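PDB 3PSH: molybdate-binding protein MolA from Haemophilus influenzae, which binds molybdate and tungstate, but not sulfate or phosphate, in the periplasm and serves the low-affinity molybdate importer MolBCA as its solute-binding subunit. Local coordinates for residues A[18-24]-A[83-89]; A[55-59]-A[319-324]; A[90-94]-A[122-126]; A[141-145]-A[157-161]; A[234-238]-A[257-263]. All coordinates share one frame; numbering follows the deposited sequence.

Contact 1: residues A[18-24]-A[83-89]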
# COMPACT_ATOMS: atom_id res chain seq x y z
N ILE A 18 -20.37 13.57 3.53
CA ILE A 18 -19.56 13.65 2.31
C ILE A 18 -20.19 12.77 1.19
O ILE A 18 -20.43 11.49 1.31
CB ILE A 18 -18.14 13.10 2.65
CG1 ILE A 18 -17.37 14.04 3.58
CG2 ILE A 18 -17.22 12.94 1.42
CD1 ILE A 18 -17.32 15.42 3.03
N ASN A 19 -20.37 13.42 0.05
CA ASN A 19 -20.91 12.69 -1.10
C ASN A 19 -20.13 12.95 -2.42
O ASN A 19 -20.41 12.37 -3.41
CB ASN A 19 -22.36 13.05 -1.33
CG ASN A 19 -23.22 12.55 -0.24
OD1 ASN A 19 -23.76 13.33 0.62
ND2 ASN A 19 -23.38 11.26 -0.22
N ARG A 20 -19.22 13.94 -2.34
CA ARG A 20 -18.44 14.40 -3.52
C ARG A 20 -16.93 14.51 -3.25
O ARG A 20 -16.30 15.51 -3.54
CB ARG A 20 -19.00 15.74 -4.05
CG ARG A 20 -20.43 15.53 -4.51
CD ARG A 20 -21.03 16.82 -5.11
NE ARG A 20 -20.45 16.82 -6.44
CZ ARG A 20 -20.82 16.07 -7.48
NH1 ARG A 20 -21.98 15.34 -7.46
NH2 ARG A 20 -20.06 16.11 -8.61
N ALA A 21 -16.35 13.40 -2.75
CA ALA A 21 -14.96 13.48 -2.34
C ALA A 21 -14.11 13.30 -3.60
O ALA A 21 -14.52 12.52 -4.53
CB ALA A 21 -14.68 12.28 -1.40
N VAL A 22 -12.93 13.91 -3.57
CA VAL A 22 -12.00 13.61 -4.70
C VAL A 22 -10.81 12.92 -4.02
O VAL A 22 -10.34 13.40 -3.02
CB VAL A 22 -11.64 14.92 -5.44
CG1 VAL A 22 -10.43 14.67 -6.38
CG2 VAL A 22 -12.88 15.24 -6.32
N VAL A 23 -10.39 11.77 -4.55
CA VAL A 23 -9.39 10.99 -3.82
C VAL A 23 -8.09 10.91 -4.63
O VAL A 23 -8.03 10.18 -5.61
CB VAL A 23 -9.91 9.52 -3.48
CG1 VAL A 23 -8.76 8.82 -2.74
CG2 VAL A 23 -11.16 9.66 -2.59
N LEU A 24 -7.12 11.76 -4.24
CA LEU A 24 -5.86 11.91 -5.03
C LEU A 24 -4.70 11.04 -4.56
O LEU A 24 -3.53 11.47 -4.53
CB LEU A 24 -5.46 13.42 -5.18
CG LEU A 24 -6.59 14.36 -5.84
CD1 LEU A 24 -5.99 15.76 -5.94
CD2 LEU A 24 -7.11 13.79 -7.20
N LEU A 83 -16.33 19.65 -10.48
CA LEU A 83 -16.86 18.48 -9.77
C LEU A 83 -17.64 18.86 -8.50
O LEU A 83 -18.28 17.97 -7.85
CB LEU A 83 -15.78 17.45 -9.37
CG LEU A 83 -15.01 17.03 -10.58
CD1 LEU A 83 -13.83 16.14 -9.93
CD2 LEU A 83 -15.94 16.22 -11.47
N LYS A 84 -17.57 20.14 -8.07
CA LYS A 84 -18.24 20.53 -6.84
C LYS A 84 -17.85 19.62 -5.65
O LYS A 84 -18.75 19.14 -4.90
CB LYS A 84 -19.80 20.57 -7.00
CG LYS A 84 -20.17 21.71 -8.10
CD LYS A 84 -21.71 21.87 -8.23
CE LYS A 84 -22.00 22.87 -9.41
NZ LYS A 84 -23.46 22.74 -9.77
N PRO A 85 -16.50 19.41 -5.48
CA PRO A 85 -16.14 18.47 -4.37
C PRO A 85 -16.45 19.02 -3.00
O PRO A 85 -16.51 20.27 -2.80
CB PRO A 85 -14.66 18.30 -4.51
CG PRO A 85 -14.20 19.43 -5.38
CD PRO A 85 -15.34 20.07 -6.08
N ASP A 86 -16.69 18.12 -2.06
CA ASP A 86 -16.82 18.57 -0.66
C ASP A 86 -15.59 18.26 0.22
O ASP A 86 -15.46 18.79 1.34
CB ASP A 86 -18.14 18.07 -0.04
CG ASP A 86 -18.44 16.58 -0.26
OD1 ASP A 86 -17.55 15.81 -0.73
OD2 ASP A 86 -19.61 16.10 -0.03
N VAL A 87 -14.67 17.43 -0.32
CA VAL A 87 -13.37 17.18 0.35
C VAL A 87 -12.42 16.60 -0.69
O VAL A 87 -12.93 15.95 -1.59
CB VAL A 87 -13.56 16.14 1.55
CG1 VAL A 87 -14.07 14.75 1.03
CG2 VAL A 87 -12.31 16.08 2.49
N VAL A 88 -11.11 16.79 -0.53
CA VAL A 88 -10.02 16.16 -1.34
C VAL A 88 -9.13 15.47 -0.33
O VAL A 88 -8.63 16.13 0.62
CB VAL A 88 -9.21 17.21 -2.09
CG1 VAL A 88 -8.09 16.60 -2.98
CG2 VAL A 88 -10.22 17.98 -3.08
N PHE A 89 -8.91 14.19 -0.59
CA PHE A 89 -7.87 13.44 0.12
C PHE A 89 -6.62 13.54 -0.70
O PHE A 89 -6.69 13.36 -1.88
CB PHE A 89 -8.21 11.95 0.21
CG PHE A 89 -9.34 11.65 1.16
CD1 PHE A 89 -9.06 11.26 2.52
CD2 PHE A 89 -10.65 11.72 0.71
CE1 PHE A 89 -10.17 10.98 3.41
CE2 PHE A 89 -11.73 11.41 1.59
CZ PHE A 89 -11.44 11.00 2.91
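Leu83 O is gripped twice by the guanidinium of Arg20, with NE at 2.8 Å and NH2 at 2.7 Å from that one oxygen. The approach is side-on, and Leu83 O lies within 5° of the guanidinium plane. A bend at chi3 (80°) turns the end of the arginine toward the Leu83 and Lys84 carbonyls, while its CD rests 3.3 Å from Lys84 O. The double grip should fix the rotation of the group, edge-on to the carbonyl at the end of helix 77-82, where Lys84 leaves helical geometry with positive phi. The Asp86 carboxylate reaches the backbone just before the strand: Asn19 N gives OD2 a nearly straight bond of 2.8 Å on its syn lone pair, and Arg20 N adds a weak one to the same oxygen. Asp86 N answers with a bond to Arg20 O. Beyond this polar clasp the chains run on as parallel strands 21-24 and 87-91, the two central strands of a four-stranded parallel sheet with order 2-1-3-4. Val22 sits between two neighbours of its partner strand, its N bonded to Val87 O and its O to Phe89 N; Leu24 N then donates to Phe89 O. Val22 and Val88 share one face, where Val22 CG2 meets Leu83 CD1 at 3.8 Å. On the other face, Ala21 CB nestles against Val87 CG1 at 3.5 Å, and Val23 lies alongside Phe89, whose ring also meets that of Phe151 on helix 132-151.

Contact 2: residues A[55-59]-A[319-324]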
# COMPACT_ATOMS: atom_id res chain seq x y z
N ASN A 55 -5.86 -4.62 -13.27
CA ASN A 55 -7.05 -5.40 -12.98
C ASN A 55 -7.90 -4.80 -11.84
O ASN A 55 -8.97 -5.35 -11.52
CB ASN A 55 -6.72 -6.85 -12.65
CG ASN A 55 -5.96 -7.53 -13.81
OD1 ASN A 55 -6.43 -7.47 -14.95
ND2 ASN A 55 -4.85 -8.19 -13.52
N TYR A 56 -7.39 -3.69 -11.27
CA TYR A 56 -8.14 -3.07 -10.15
C TYR A 56 -9.60 -2.75 -10.52
O TYR A 56 -10.53 -2.87 -9.72
CB TYR A 56 -7.49 -1.78 -9.64
CG TYR A 56 -8.05 -1.50 -8.26
CD1 TYR A 56 -7.47 -2.18 -7.16
CD2 TYR A 56 -9.03 -0.53 -8.03
CE1 TYR A 56 -7.91 -2.02 -5.81
CE2 TYR A 56 -9.50 -0.36 -6.76
CZ TYR A 56 -8.95 -1.06 -5.62
OH TYR A 56 -9.46 -0.75 -4.40
N VAL A 57 -9.79 -2.36 -11.78
CA VAL A 57 -11.09 -1.88 -12.30
C VAL A 57 -12.07 -3.07 -12.19
O VAL A 57 -13.31 -2.88 -12.08
CB VAL A 57 -10.88 -1.35 -13.77
CG1 VAL A 57 -10.64 -2.56 -14.71
CG2 VAL A 57 -12.06 -0.45 -14.26
N ARG A 58 -11.58 -4.30 -12.12
CA ARG A 58 -12.48 -5.40 -11.91
C ARG A 58 -13.24 -5.32 -10.57
O ARG A 58 -14.40 -5.81 -10.44
CB ARG A 58 -11.80 -6.76 -12.02
CG ARG A 58 -12.83 -7.91 -11.95
CD ARG A 58 -12.16 -9.29 -12.03
NE ARG A 58 -11.52 -9.55 -10.73
CZ ARG A 58 -12.19 -10.12 -9.72
NH1 ARG A 58 -13.48 -10.44 -9.84
NH2 ARG A 58 -11.62 -10.32 -8.57
N LEU A 59 -12.57 -4.83 -9.54
CA LEU A 59 -13.08 -4.80 -8.17
C LEU A 59 -13.90 -3.51 -7.98
O LEU A 59 -14.77 -3.42 -7.10
CB LEU A 59 -11.89 -4.73 -7.19
CG LEU A 59 -10.87 -5.94 -7.31
CD1 LEU A 59 -9.52 -5.63 -6.48
CD2 LEU A 59 -11.43 -7.30 -6.96
N TYR A 319 -14.41 -6.49 -0.81
CA TYR A 319 -14.53 -6.10 -2.22
C TYR A 319 -15.83 -6.51 -2.86
O TYR A 319 -16.03 -6.21 -4.00
CB TYR A 319 -13.37 -6.67 -3.07
CG TYR A 319 -11.99 -6.08 -2.76
CD1 TYR A 319 -11.71 -4.71 -3.05
CD2 TYR A 319 -10.97 -6.88 -2.18
CE1 TYR A 319 -10.43 -4.15 -2.83
CE2 TYR A 319 -9.65 -6.33 -2.01
CZ TYR A 319 -9.42 -4.98 -2.25
OH TYR A 319 -8.17 -4.47 -2.13
N ARG A 320 -16.69 -7.19 -2.10
CA ARG A 320 -18.06 -7.62 -2.52
C ARG A 320 -18.01 -8.49 -3.83
O ARG A 320 -18.94 -8.52 -4.71
CB ARG A 320 -18.96 -6.34 -2.68
CG ARG A 320 -18.99 -5.45 -1.50
CD ARG A 320 -19.57 -4.05 -1.89
NE ARG A 320 -18.50 -3.33 -2.63
CZ ARG A 320 -17.42 -2.72 -2.09
NH1 ARG A 320 -17.11 -2.80 -0.81
NH2 ARG A 320 -16.57 -2.12 -2.91
N THR A 321 -16.89 -9.20 -3.96
CA THR A 321 -16.71 -10.12 -5.08
C THR A 321 -15.71 -11.23 -4.69
O THR A 321 -15.14 -11.17 -3.60
CB THR A 321 -16.27 -9.41 -6.39
OG1 THR A 321 -16.46 -10.37 -7.46
CG2 THR A 321 -14.85 -8.90 -6.37
N SER A 322 -15.61 -12.25 -5.51
CA SER A 322 -14.51 -13.23 -5.32
C SER A 322 -13.14 -12.74 -5.79
O SER A 322 -13.03 -11.79 -6.60
CB SER A 322 -14.86 -14.56 -5.99
OG SER A 322 -14.92 -14.33 -7.37
N TYR A 323 -12.08 -13.39 -5.28
CA TYR A 323 -10.73 -13.24 -5.87
C TYR A 323 -10.57 -14.02 -7.16
O TYR A 323 -11.03 -15.19 -7.30
CB TYR A 323 -9.64 -13.63 -4.81
CG TYR A 323 -8.25 -13.77 -5.38
CD1 TYR A 323 -7.41 -12.61 -5.73
CD2 TYR A 323 -7.69 -15.02 -5.49
CE1 TYR A 323 -6.09 -12.78 -6.21
CE2 TYR A 323 -6.35 -15.19 -6.00
CZ TYR A 323 -5.55 -14.12 -6.27
OH TYR A 323 -4.29 -14.31 -6.83
N LYS A 324 -9.92 -13.37 -8.11
CA LYS A 324 -9.61 -13.91 -9.40
C LYS A 324 -8.11 -13.86 -9.63
O LYS A 324 -7.58 -12.78 -9.80
CB LYS A 324 -10.34 -13.08 -10.51
CG LYS A 324 -10.33 -13.74 -11.88
CD LYS A 324 -11.32 -13.05 -12.81
CE LYS A 324 -11.50 -13.78 -14.15
NZ LYS A 324 -10.52 -13.16 -15.10
O HOH W 1 -8.86 -10.54 -8.31
O HOH W 2 -16.70 -5.35 -6.46
O HOH W 3 -16.45 -1.49 -5.66
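The Arg58 guanidinium carries Lys324 CB on one face, 3.5 Å above its plane and displaced toward the rim, while Ser322 O sits at its edge. That edge contact is a nearly straight hydrogen bond of 2.8 Å from NH2, lying both in the carbonyl plane and close to the guanidinium plane. With CG anti to the backbone N (chi1 -174°) and a bend at chi3, the arginine stretches out to the C-terminal tail and then lies flat against it. Water 1 accepts hydrogen bonds from Arg58 NH2 and Lys324 N, adding a second link beside the direct one. The Tyr319 ring receives Leu59 CD1 over one face, a CH-pi contact with the methyl 4.1 Å from the ring centroid; at its edge comes Tyr56 OH, 3.9 Å from Tyr319 CE1. Both tyrosine hydroxyls hydrogen-bond to Asn30 OD1, so one helix side chain ties the two rings together. The other branch of Leu59, CD2, packs on Thr321 CG2 at 3.8 Å. Leu59 O reaches the tail through two waters, water 2 leading to Tyr319 O and water 3 to Arg320 NH2. The contact thus fastens the loop between helices 48-52 and 77-82 to the tail that follows helix 307-319, and helix 26-34, which leads off with the molybdate ligands His26 and Gln27, packs against both tyrosines.

Contact 3: residues A[90-94]-A[122-126]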
# COMPACT_ATOMS: atom_id res chain seq x y z
N VAL A 90 -5.53 13.89 -0.02
CA VAL A 90 -4.22 13.94 -0.71
C VAL A 90 -3.27 13.00 0.02
O VAL A 90 -3.47 12.72 1.22
CB VAL A 90 -3.63 15.40 -0.77
CG1 VAL A 90 -4.67 16.29 -1.57
CG2 VAL A 90 -3.24 16.00 0.62
N THR A 91 -2.16 12.63 -0.64
CA THR A 91 -1.07 11.87 0.05
C THR A 91 -0.29 12.83 0.98
O THR A 91 -0.13 14.03 0.73
CB THR A 91 -0.21 11.21 -1.01
OG1 THR A 91 0.58 10.15 -0.42
CG2 THR A 91 0.62 12.20 -1.81
N ASN A 92 0.34 12.22 2.00
CA ASN A 92 1.04 12.97 2.98
C ASN A 92 2.17 13.82 2.45
O ASN A 92 2.45 14.84 2.99
CB ASN A 92 1.54 12.07 4.11
CG ASN A 92 2.44 10.97 3.58
OD1 ASN A 92 2.00 10.10 2.75
ND2 ASN A 92 3.70 11.07 3.91
N TYR A 93 2.84 13.40 1.37
CA TYR A 93 3.94 14.18 0.86
C TYR A 93 3.49 15.13 -0.25
O TYR A 93 4.35 15.69 -1.00
CB TYR A 93 5.05 13.18 0.39
CG TYR A 93 4.66 12.28 -0.78
CD1 TYR A 93 4.75 12.75 -2.11
CD2 TYR A 93 4.29 10.96 -0.58
CE1 TYR A 93 4.36 11.94 -3.21
CE2 TYR A 93 3.90 10.14 -1.67
CZ TYR A 93 3.98 10.62 -2.97
OH TYR A 93 3.67 9.83 -4.04
N ALA A 94 2.15 15.31 -0.42
CA ALA A 94 1.65 16.28 -1.50
C ALA A 94 2.35 17.61 -1.31
O ALA A 94 2.43 18.09 -0.19
CB ALA A 94 0.14 16.46 -1.45
N LYS A 122 6.40 13.36 8.96
CA LYS A 122 5.04 13.05 8.52
C LYS A 122 4.82 13.48 7.04
O LYS A 122 4.08 12.79 6.28
CB LYS A 122 4.02 13.65 9.54
CG LYS A 122 3.39 12.59 10.53
CD LYS A 122 2.46 13.29 11.57
CE LYS A 122 2.33 12.47 12.85
NZ LYS A 122 0.95 11.94 13.12
N GLY A 123 5.46 14.57 6.60
CA GLY A 123 5.31 15.09 5.25
C GLY A 123 6.29 14.63 4.20
O GLY A 123 6.23 15.05 3.07
N LYS A 124 7.16 13.69 4.61
CA LYS A 124 8.32 13.33 3.80
C LYS A 124 7.94 12.10 2.90
O LYS A 124 7.33 11.18 3.37
CB LYS A 124 9.46 12.98 4.74
CG LYS A 124 10.08 14.25 5.38
CD LYS A 124 11.52 14.06 5.73
CE LYS A 124 12.14 15.36 6.29
NZ LYS A 124 13.34 15.08 7.23
N LEU A 125 8.30 12.10 1.62
CA LEU A 125 7.99 10.91 0.76
C LEU A 125 8.66 9.67 1.42
O LEU A 125 8.09 8.57 1.51
CB LEU A 125 8.52 11.15 -0.63
CG LEU A 125 8.60 9.95 -1.59
CD1 LEU A 125 7.20 9.23 -1.92
CD2 LEU A 125 9.37 10.61 -2.82
N ASN A 126 9.93 9.88 1.87
CA ASN A 126 10.78 8.75 2.40
C ASN A 126 11.26 9.10 3.76
O ASN A 126 12.26 9.85 3.93
CB ASN A 126 12.04 8.57 1.48
CG ASN A 126 11.68 8.24 0.02
OD1 ASN A 126 12.10 8.95 -0.94
ND2 ASN A 126 10.84 7.25 -0.16
O HOH W 4 5.38 8.99 2.69
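Tyr93 and Leu125 run alongside one another in the same direction, with Leu125 CD1 over one face of the ring. The methyl is 3.6 Å from the ring centroid in a CH-pi contact, displaced toward CE2, which it approaches to 3.4 Å. The opposite face is taken by Thr91 CG2, 3.7 Å above the ring centre, so the phenol is sandwiched between two methyl groups. Beside it, Asn92 ND2 donates to Lys122 O at 3.0 Å, the oxygen lying 15° out of the amide plane, and also to water 4, which in turn donates a hydrogen bond to Leu125 O. Two further points of the loop are thereby held by one amide nitrogen. Tyr93 CA adds a CA-H...O contact to Gly123 O at 3.3 Å. Both Asn92 and Tyr93 have CG tucked between the backbone N and the carbonyl carbon (chi1 58° and 64°), which brings their flat groups over to the 122-126 loop. These residues form the type I turn Thr91-Ala94 at the C-terminal end of strand 87-91. As in other parallel alpha/beta sheets, that end faces the ligand site: the Tyr93 side chain lies about 6 Å from the bound molybdate. In the next shell, Asn92 OD1 hydrogen-bonds to the hydroxyl of Tyr280, a molybdate-binding residue, while Thr91 OG1 pairs with Gln25. The loop has its own ties: Lys122 forms a salt bridge with Asp9, and Lys200 reaches Leu125 O.

Contact 4: residues A[141-145]-A[157-161]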
# COMPACT_ATOMS: atom_id res chain seq x y z
N LYS A 141 -4.14 1.69 11.15
CA LYS A 141 -5.37 1.70 11.95
C LYS A 141 -5.92 3.16 12.00
O LYS A 141 -7.15 3.34 11.86
CB LYS A 141 -5.10 1.26 13.44
CG LYS A 141 -6.26 1.37 14.37
CD LYS A 141 -5.78 0.84 15.73
CE LYS A 141 -6.63 1.27 16.91
NZ LYS A 141 -8.07 1.29 16.82
N GLN A 142 -5.08 4.12 12.30
CA GLN A 142 -5.53 5.58 12.46
C GLN A 142 -6.07 6.08 11.09
O GLN A 142 -7.10 6.78 10.98
CB GLN A 142 -4.38 6.42 12.94
CG GLN A 142 -4.60 7.89 12.86
CD GLN A 142 -3.36 8.66 13.24
OE1 GLN A 142 -2.55 8.90 12.40
NE2 GLN A 142 -3.28 9.15 14.51
N GLY A 143 -5.36 5.67 10.00
CA GLY A 143 -5.80 6.07 8.68
C GLY A 143 -7.13 5.52 8.23
O GLY A 143 -7.97 6.20 7.65
N ILE A 144 -7.26 4.20 8.40
CA ILE A 144 -8.53 3.58 8.09
C ILE A 144 -9.64 4.26 8.94
O ILE A 144 -10.75 4.54 8.40
CB ILE A 144 -8.49 1.99 8.31
CG1 ILE A 144 -7.58 1.32 7.26
CG2 ILE A 144 -9.94 1.44 8.15
CD1 ILE A 144 -7.46 -0.21 7.58
N GLU A 145 -9.32 4.40 10.22
CA GLU A 145 -10.37 5.08 11.09
C GLU A 145 -10.77 6.42 10.59
O GLU A 145 -12.01 6.79 10.61
CB GLU A 145 -10.00 5.08 12.57
CG GLU A 145 -9.88 3.63 13.12
CD GLU A 145 -9.17 3.59 14.48
OE1 GLU A 145 -8.54 4.59 14.85
OE2 GLU A 145 -9.20 2.52 15.10
N GLY A 157 -15.15 0.30 8.87
CA GLY A 157 -13.78 0.70 9.19
C GLY A 157 -13.22 -0.16 10.33
O GLY A 157 -12.12 -0.70 10.27
N ASP A 158 -14.01 -0.32 11.37
CA ASP A 158 -13.57 -1.08 12.52
C ASP A 158 -13.37 -2.55 12.14
O ASP A 158 -12.43 -3.13 12.63
CB ASP A 158 -14.51 -0.94 13.70
CG ASP A 158 -14.49 0.47 14.29
OD1 ASP A 158 -13.50 1.17 14.13
OD2 ASP A 158 -15.49 0.86 14.97
N GLU A 159 -14.24 -3.10 11.28
CA GLU A 159 -14.13 -4.47 10.85
C GLU A 159 -12.88 -4.66 9.96
O GLU A 159 -12.22 -5.75 9.95
CB GLU A 159 -15.38 -4.81 10.00
CG GLU A 159 -16.61 -4.82 10.91
CD GLU A 159 -17.94 -4.79 10.20
OE1 GLU A 159 -17.99 -4.50 8.95
OE2 GLU A 159 -18.95 -4.96 10.96
N LEU A 160 -12.60 -3.62 9.17
CA LEU A 160 -11.44 -3.63 8.24
C LEU A 160 -10.12 -3.59 9.03
O LEU A 160 -9.16 -4.41 8.75
CB LEU A 160 -11.53 -2.39 7.31
CG LEU A 160 -10.41 -2.48 6.22
CD1 LEU A 160 -10.46 -3.66 5.27
CD2 LEU A 160 -10.63 -1.23 5.33
N VAL A 161 -10.07 -2.78 10.10
CA VAL A 161 -8.91 -2.76 10.97
C VAL A 161 -8.71 -4.13 11.64
O VAL A 161 -7.60 -4.67 11.67
CB VAL A 161 -9.04 -1.65 12.05
CG1 VAL A 161 -7.93 -1.81 13.16
CG2 VAL A 161 -8.96 -0.21 11.35
O HOH W 5 -10.62 0.45 14.44
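Apolar packing carries most of this contact, and Ile144 is at its middle. Its CG2, set anti to the backbone N with CG1 at chi1 -69°, meets Val161 CG2 at 3.7 Å and Leu160 CD2 at 3.9 Å, and also rests on Gly157 O. The isoleucine and valine side chains pass one another head to tail, whereas Leu160 lies roughly perpendicular to Ile144 and meets its CD1 as well. The second valine branch, CG1, packs on the aliphatic part of Lys141, 3.8 Å from CG. Charged groups lie to one side of this packing. Within helix 132-151 Lys141 NZ pairs with Glu145 OE2 in a salt bridge modelled so short that its exact length is doubtful, and water 5 donates to both Glu145 OE2 and Asp158 OD1. That water lies between two carboxylates whose like charges would otherwise probably disfavour the approach; Asp158 OD2 has a further partner in Lys154. The two helical segments run antiparallel at 158°, with axes 9.3 Å apart, and Gly157 brings its backbone close to Glu145. This is the packing of a helical hairpin, here helices 132-151 and 154-165 joined by a short turn, with Leu160 continuing onto helix 307-319 and Ile144 onto helix 26-34.

Contact 5: residues A[234-238]-A[257-263]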
# COMPACT_ATOMS: atom_id res chain seq x y z
N ASN A 234 22.81 -9.93 -3.91
CA ASN A 234 22.62 -11.34 -4.22
C ASN A 234 21.41 -12.01 -3.48
O ASN A 234 21.53 -12.97 -2.69
CB ASN A 234 23.95 -12.17 -4.03
CG ASN A 234 23.80 -13.50 -4.70
OD1 ASN A 234 23.14 -13.57 -5.75
ND2 ASN A 234 24.38 -14.57 -4.11
N PRO A 235 20.20 -11.49 -3.68
CA PRO A 235 19.10 -11.98 -2.92
C PRO A 235 18.77 -13.40 -3.29
O PRO A 235 18.92 -13.78 -4.49
CB PRO A 235 17.91 -11.11 -3.38
CG PRO A 235 18.39 -10.52 -4.82
CD PRO A 235 19.84 -10.30 -4.51
N ALA A 236 18.28 -14.16 -2.28
CA ALA A 236 17.81 -15.56 -2.48
C ALA A 236 16.47 -15.66 -3.24
O ALA A 236 16.17 -16.62 -4.00
CB ALA A 236 17.65 -16.28 -1.11
N VAL A 237 15.67 -14.59 -3.08
CA VAL A 237 14.29 -14.56 -3.58
C VAL A 237 14.08 -13.13 -4.16
O VAL A 237 14.46 -12.16 -3.52
CB VAL A 237 13.33 -14.79 -2.47
CG1 VAL A 237 11.92 -14.62 -3.02
CG2 VAL A 237 13.39 -16.23 -1.94
N ILE A 238 13.50 -13.06 -5.33
CA ILE A 238 13.07 -11.76 -5.91
C ILE A 238 11.57 -11.73 -6.02
O ILE A 238 10.96 -12.68 -6.45
CB ILE A 238 13.78 -11.40 -7.24
CG1 ILE A 238 15.23 -11.08 -7.03
CG2 ILE A 238 13.12 -10.22 -8.01
CD1 ILE A 238 16.05 -11.12 -8.44
N TRP A 257 21.25 -10.30 -14.96
CA TRP A 257 20.62 -10.79 -13.72
C TRP A 257 20.86 -12.28 -13.49
O TRP A 257 20.54 -12.81 -12.37
CB TRP A 257 19.11 -10.52 -13.71
CG TRP A 257 18.79 -9.05 -13.57
CD1 TRP A 257 19.04 -8.04 -14.48
CD2 TRP A 257 18.02 -8.46 -12.52
NE1 TRP A 257 18.50 -6.82 -14.00
CE2 TRP A 257 17.94 -7.06 -12.78
CE3 TRP A 257 17.52 -8.94 -11.29
CZ2 TRP A 257 17.26 -6.17 -11.88
CZ3 TRP A 257 16.88 -8.02 -10.40
CH2 TRP A 257 16.76 -6.67 -10.72
N ALA A 258 21.36 -12.98 -14.53
CA ALA A 258 21.41 -14.47 -14.52
C ALA A 258 22.15 -15.20 -13.37
O ALA A 258 21.80 -16.36 -13.03
CB ALA A 258 21.90 -15.00 -15.89
N ASN A 259 23.16 -14.53 -12.81
CA ASN A 259 24.00 -15.10 -11.76
C ASN A 259 23.50 -14.77 -10.36
O ASN A 259 23.95 -15.35 -9.38
CB ASN A 259 25.45 -14.64 -11.85
CG ASN A 259 26.20 -15.30 -12.99
OD1 ASN A 259 27.17 -14.74 -13.45
ND2 ASN A 259 25.76 -16.49 -13.45
N ILE A 260 22.58 -13.82 -10.23
CA ILE A 260 21.91 -13.73 -8.95
C ILE A 260 21.27 -15.05 -8.45
O ILE A 260 20.58 -15.81 -9.14
CB ILE A 260 20.85 -12.59 -9.02
CG1 ILE A 260 21.54 -11.26 -9.28
CG2 ILE A 260 20.05 -12.61 -7.78
CD1 ILE A 260 20.42 -10.30 -9.72
N GLN A 261 21.49 -15.30 -7.16
CA GLN A 261 20.99 -16.49 -6.50
C GLN A 261 19.51 -16.74 -6.79
O GLN A 261 19.15 -17.81 -7.24
CB GLN A 261 21.30 -16.47 -5.00
CG GLN A 261 20.94 -17.75 -4.15
CD GLN A 261 20.93 -17.44 -2.59
OE1 GLN A 261 21.31 -16.29 -2.10
NE2 GLN A 261 20.43 -18.45 -1.79
N ALA A 262 18.62 -15.75 -6.63
CA ALA A 262 17.23 -16.04 -7.01
C ALA A 262 17.01 -16.48 -8.48
O ALA A 262 16.07 -17.21 -8.76
CB ALA A 262 16.30 -14.75 -6.69
N LEU A 263 17.74 -15.90 -9.42
CA LEU A 263 17.61 -16.33 -10.83
C LEU A 263 17.95 -17.85 -10.98
O LEU A 263 17.13 -18.65 -11.57
CB LEU A 263 18.43 -15.44 -11.75
CG LEU A 263 17.66 -14.19 -12.29
CD1 LEU A 263 16.35 -14.57 -13.02
CD2 LEU A 263 17.34 -13.19 -11.18
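Gln261 N donates a hydrogen bond to Asn234 OD1 at 2.8 Å, nearly straight (173°), the donor tilted 19° from the plane of the side-chain carbonyl. The asparagine's chi1 of -165° puts CG opposite the backbone N and carries the amide across to the start of helix 261-264. One residue further on, Ala262 N bonds to Pro235 O at 2.9 Å. Two successive amides at the helix start, which follow Ile260 at the N-cap position, are therefore satisfied by acceptors from the 234-238 segment. Ala262 then presses its backbone and methyl into the bend: its CA lies 3.2 Å from Ala236 O, and its CB sits 3.8 Å from Ile238 CG1. Ile260 CG2 rests 4.0 Å from Pro235 CG. Further in, Ile238 CD1 is the meeting point of the packing, touching Leu263 CD2 at 3.7 Å and the edge of the Trp257 indole, in its plane, with CZ3 3.8 Å away. The type I turn Trp257-Ile260 brings the indole and the helix start round to the same strand. Asn234 comes directly after helix 227-233, against which Trp257 and Ile260 also pack, and Ile251 of helix 247-252 touches Ile238, Trp257 and Leu263. Strand 237-240 continues inward as an interior strand of the second parallel sheet, bonded on one flank to strand 184-188 and on the other toward strand 268-270.

In the fold
From the N terminus, contact 1 joins the two central strands of the first sheet, closing the loop between 24 and 83. Strand 87-91 then runs straight on into contact 3, which brings the loop after strand 109-112 back to its end near the molybdate. Contact 4 follows, folding helix 132-151 onto helix 154-165. In the other sheet, contact 5 ties the entry of strand 237-240 to a short helix, its centre about 45 Å from that of contact 1. Contact 2 spans nearly the whole chain: its segments alternate with those of contact 1, and contacts 3, 4 and 5 nest inside its loop as it binds the C-terminal tail to the 55-59 loop.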